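Local coordinates for protein elongation factor G (Thermus thermophilus, PDB 2DY1) that binds GTP with a magnesium ion and probably acts as a translational GTPase in the elongation step of protein synthesis, at residues A401-K404 and L405-D409; E340-E343 and A344-L348. All blocks are in the same frame, centred on the assembly; numbering follows the deposited sequence.

Contact 1 (A401-K404 and L405-D409); sequences ALRK and LLEED
R403 carries its CG trans to the backbone nitrogen (chi1 -173°) and bends at chi3, while E407, one turn later, sets CG beside its own nitrogen and folds back at chi2 (-60°); the two side chains therefore lean toward each other at the helix surface. What meets is the guanidinium and the aliphatic part of the glutamate: R403 NH1 lies 3.7 Å from E407 CG. The charged atoms stay farther apart, R403 NH1 to E407 OE2 being 4.5 Å, too long for a salt bridge. A water spans the gap, lying in the guanidinium plane at its edge, accepting from R403 NH1 at 2.9 Å and donating to E407 OE2. Each group has a second partner: R403 NE forms a salt bridge with E400, and E407 OE1 a hydrogen bond with H357, consistent with restricted motion of both groups. On the buried side L402 and L405 meet through their methyls, CD2 to CD2 at 4.2 Å, and both also touch L440 of helix 430-442. Under the side chains run four i to i+4 backbone bonds, from L405 N to A401 O at 2.9 Å through to E408 N to K404 O at 3.0 Å, the last nearly straight at 164°. E408 turns its carboxylate to R439 and the amide of V293. With D409 leaving helical angles, this is the C-terminal end of an amphipathic alpha-helix, 392-408, packed against helix 430-442 through A401, L402 and L405, and against strand 285-294 through K404, E407 and E408, in the region assigned to EF-G domain III.

Contact 2 (E340-E343 and A344-L348); sequences EEAE and AGFVL
Apolar and CH-pi contacts centre on the ring of F346, one face of which is covered by the backbone of A342 and E343. A342 CA sits over that face, 3.9 Å from the ring centroid and only 14° off the normal, which meets the geometry of a CH-pi contact. E343 N is above the same face, offset toward the rim. The methyl of A342 hangs over the rim on this side, CB to F346 CD2 at 3.7 Å, and is also met by a branch of L348, CD2 to A342 CB at 4.0 Å. F346 also meets the ring of F77.

The backbone bond that closes the bend runs from F346 N to E343 O at 3.0 Å, with an N-H...O angle of 162°. It closes a four-residue turn, E343 to F346, which the backbone angles of A344 and G345 make type II; the turn links strand 335-343 to strand 347-350, which belong to different antiparallel sheets of EF-G domain 2. G345 takes the third turn position with phi 110°, where a beta carbon would collide with the carbonyl oxygen of A344.

Among polar contacts beyond the turn, E341 OE1 forms a salt bridge with R309, and G345 O accepts from T11 OG1.

How the contacts relate
Contact 2 closes before contact 1 opens along the chain, and they belong to different domains, 340-348 to EF-G domain 2 and 401-409 to domain III. Their centres are 27 Å apart and their nearest atoms about 14 Å, so they do not touch. Strand 285-294 touches the helix of contact 1 and shares an antiparallel sheet with strand 347-350 of contact 2, with strand 298-307 between the two. Both contacts also reach the GTP-binding domain, contact 1 through R63 and contact 2 through T11, I9 and F77. Neither contact includes a GTP or magnesium ligand, and both lie away from those sites.

Contact 1 (A401-K404 and L405-D409)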
loop_
_atom_site.group_PDB
_atom_site.type_symbol
_atom_site.label_atom_id
_atom_site.label_comp_id
_atom_site.label_asym_id
_atom_site.label_seq_id
_atom_site.Cartn_x
_atom_site.Cartn_y
_atom_site.Cartn_z
ATOM N N ALA A 401 18.168 -12.397 2.018
ATOM C CA ALA A 401 17.723 -11.436 1.006
ATOM C C ALA A 401 16.266 -11.035 1.278
ATOM O O ALA A 401 15.891 -9.860 1.092
ATOM C CB ALA A 401 17.870 -12.041 -0.414
ATOM N N LEU A 402 15.452 -11.995 1.717
ATOM C CA LEU A 402 14.055 -11.697 2.041
ATOM C C LEU A 402 13.995 -10.817 3.267
ATOM O O LEU A 402 13.127 -9.951 3.361
ATOM C CB LEU A 402 13.256 -12.970 2.288
ATOM C CG LEU A 402 12.905 -13.767 1.030
ATOM C CD1 LEU A 402 12.328 -15.111 1.441
ATOM C CD2 LEU A 402 11.909 -12.996 0.174
ATOM N N ARG A 403 14.899 -11.047 4.220
ATOM C CA ARG A 403 14.908 -10.200 5.415
ATOM C C ARG A 403 15.129 -8.736 4.983
ATOM O O ARG A 403 14.407 -7.824 5.427
ATOM C CB ARG A 403 16.029 -10.616 6.366
ATOM C CG ARG A 403 15.984 -9.879 7.722
ATOM C CD ARG A 403 17.276 -10.088 8.518
ATOM N NE ARG A 403 18.405 -9.427 7.871
ATOM C CZ ARG A 403 18.559 -8.105 7.807
ATOM N NH1 ARG A 403 17.663 -7.303 8.368
ATOM N NH2 ARG A 403 19.580 -7.586 7.140
ATOM N N LYS A 404 16.125 -8.508 4.129
ATOM C CA LYS A 404 16.422 -7.165 3.629
ATOM C C LYS A 404 15.221 -6.594 2.859
ATOM O O LYS A 404 14.846 -5.434 3.025
ATOM C CB LYS A 404 17.631 -7.186 2.679
ATOM C CG LYS A 404 18.990 -7.432 3.342
ATOM C CD LYS A 404 20.079 -7.226 2.287
ATOM C CE LYS A 404 21.478 -7.357 2.885
ATOM N NZ LYS A 404 21.808 -8.770 3.205
ATOM N N LEU A 405 14.636 -7.418 2.000
ATOM C CA LEU A 405 13.500 -6.978 1.194
ATOM C C LEU A 405 12.333 -6.517 2.050
ATOM O O LEU A 405 11.715 -5.485 1.754
ATOM C CB LEU A 405 13.030 -8.112 0.282
ATOM C CG LEU A 405 11.835 -7.798 -0.629
ATOM C CD1 LEU A 405 12.300 -6.864 -1.752
ATOM C CD2 LEU A 405 11.239 -9.078 -1.204
ATOM N N LEU A 406 12.020 -7.268 3.106
ATOM C CA LEU A 406 10.892 -6.902 3.961
ATOM C C LEU A 406 11.227 -5.738 4.886
ATOM O O LEU A 406 10.319 -5.058 5.356
ATOM C CB LEU A 406 10.382 -8.129 4.745
ATOM C CG LEU A 406 9.313 -9.028 4.095
ATOM C CD1 LEU A 406 7.974 -8.314 4.119
ATOM C CD2 LEU A 406 9.691 -9.384 2.655
ATOM N N GLU A 407 12.508 -5.514 5.175
ATOM C CA GLU A 407 12.879 -4.341 5.982
ATOM C C GLU A 407 12.619 -3.115 5.129
ATOM O O GLU A 407 12.067 -2.107 5.594
ATOM C CB GLU A 407 14.371 -4.322 6.320
ATOM C CG GLU A 407 14.774 -5.110 7.507
ATOM C CD GLU A 407 14.103 -4.628 8.778
ATOM O OE1 GLU A 407 13.977 -3.394 8.996
ATOM O OE2 GLU A 407 13.716 -5.503 9.565
ATOM N N GLU A 408 13.050 -3.186 3.872
ATOM C CA GLU A 408 12.895 -2.079 2.959
ATOM C C GLU A 408 11.437 -1.897 2.572
ATOM O O GLU A 408 10.958 -0.768 2.428
ATOM C CB GLU A 408 13.767 -2.356 1.715
ATOM C CG GLU A 408 13.788 -1.289 0.689
ATOM C CD GLU A 408 14.805 -1.606 -0.394
ATOM O OE1 GLU A 408 16.000 -1.258 -0.237
ATOM O OE2 GLU A 408 14.380 -2.204 -1.399
ATOM N N ASP A 409 10.701 -3.003 2.453
ATOM C CA ASP A 409 9.313 -2.903 2.024
ATOM C C ASP A 409 8.345 -3.731 2.845
ATOM O O ASP A 409 8.009 -4.858 2.505
ATOM C CB ASP A 409 9.211 -3.296 0.543
ATOM C CG ASP A 409 7.824 -3.100 -0.021
ATOM O OD1 ASP A 409 6.911 -2.584 0.674
ATOM O OD2 ASP A 409 7.641 -3.465 -1.194
HETATM O O HOH W 1 15.205 -7.537 9.942
#

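Contact 2 (E340-E343 and A344-L348)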
loop_
_atom_site.group_PDB
_atom_site.type_symbol
_atom_site.label_atom_id
_atom_site.label_comp_id
_atom_site.label_asym_id
_atom_site.label_seq_id
_atom_site.Cartn_x
_atom_site.Cartn_y
_atom_site.Cartn_z
ATOM N N GLU A 340 25.261 20.043 10.345
ATOM C CA GLU A 340 25.676 20.277 11.717
ATOM C C GLU A 340 24.530 20.508 12.693
ATOM O O GLU A 340 24.771 20.677 13.889
ATOM C CB GLU A 340 26.660 21.448 11.771
ATOM C CG GLU A 340 27.896 21.237 10.904
ATOM C CD GLU A 340 28.528 19.864 11.093
ATOM O OE1 GLU A 340 28.855 19.504 12.247
ATOM O OE2 GLU A 340 28.698 19.141 10.082
ATOM N N GLU A 341 23.295 20.530 12.193
ATOM C CA GLU A 341 22.134 20.677 13.054
ATOM C C GLU A 341 20.920 20.280 12.245
ATOM O O GLU A 341 20.974 20.275 11.018
ATOM C CB GLU A 341 21.953 22.122 13.530
ATOM C CG GLU A 341 21.588 23.100 12.425
ATOM C CD GLU A 341 21.437 24.527 12.935
ATOM O OE1 GLU A 341 21.231 24.707 14.159
ATOM O OE2 GLU A 341 21.510 25.464 12.110
ATOM N N ALA A 342 19.845 19.941 12.938
ATOM C CA ALA A 342 18.591 19.584 12.286
ATOM C C ALA A 342 17.472 20.210 13.104
ATOM O O ALA A 342 17.501 20.175 14.332
ATOM C CB ALA A 342 18.436 18.094 12.232
ATOM N N GLU A 343 16.488 20.791 12.435
ATOM C CA GLU A 343 15.380 21.441 13.139
ATOM C C GLU A 343 14.102 20.733 12.717
ATOM O O GLU A 343 14.112 19.977 11.750
ATOM C CB GLU A 343 15.274 22.912 12.720
ATOM C CG GLU A 343 16.555 23.715 12.820
ATOM C CD GLU A 343 16.415 25.068 12.158
ATOM O OE1 GLU A 343 15.589 25.880 12.629
ATOM O OE2 GLU A 343 17.124 25.316 11.159
ATOM N N ALA A 344 12.998 20.993 13.405
ATOM C CA ALA A 344 11.737 20.339 13.035
ATOM C C ALA A 344 11.467 20.631 11.555
ATOM O O ALA A 344 11.620 21.766 11.092
ATOM C CB ALA A 344 10.587 20.870 13.906
ATOM N N GLY A 345 11.059 19.585 10.831
ATOM C CA GLY A 345 10.809 19.711 9.402
ATOM C C GLY A 345 11.873 18.946 8.618
ATOM O O GLY A 345 11.645 18.510 7.488
ATOM N N PHE A 346 13.046 18.789 9.217
ATOM C CA PHE A 346 14.113 18.042 8.554
ATOM C C PHE A 346 13.755 16.576 8.403
ATOM O O PHE A 346 12.981 16.000 9.183
ATOM C CB PHE A 346 15.412 18.073 9.384
ATOM C CG PHE A 346 16.330 19.209 9.063
ATOM C CD1 PHE A 346 15.887 20.526 9.134
ATOM C CD2 PHE A 346 17.658 18.961 8.683
ATOM C CE1 PHE A 346 16.740 21.584 8.833
ATOM C CE2 PHE A 346 18.525 20.014 8.374
ATOM C CZ PHE A 346 18.069 21.330 8.449
ATOM N N VAL A 347 14.339 15.983 7.362
ATOM C CA VAL A 347 14.260 14.560 7.149
ATOM C C VAL A 347 15.728 14.170 7.203
ATOM O O VAL A 347 16.574 14.796 6.566
ATOM C CB VAL A 347 13.673 14.190 5.780
ATOM C CG1 VAL A 347 13.934 12.703 5.500
ATOM C CG2 VAL A 347 12.165 14.466 5.797
ATOM N N LEU A 348 16.032 13.175 8.026
ATOM C CA LEU A 348 17.399 12.708 8.171
ATOM C C LEU A 348 17.563 11.302 7.649
ATOM O O LEU A 348 16.622 10.512 7.675
ATOM C CB LEU A 348 17.794 12.699 9.645
ATOM C CG LEU A 348 17.769 14.062 10.348
ATOM C CD1 LEU A 348 18.089 13.846 11.827
ATOM C CD2 LEU A 348 18.777 15.000 9.733
#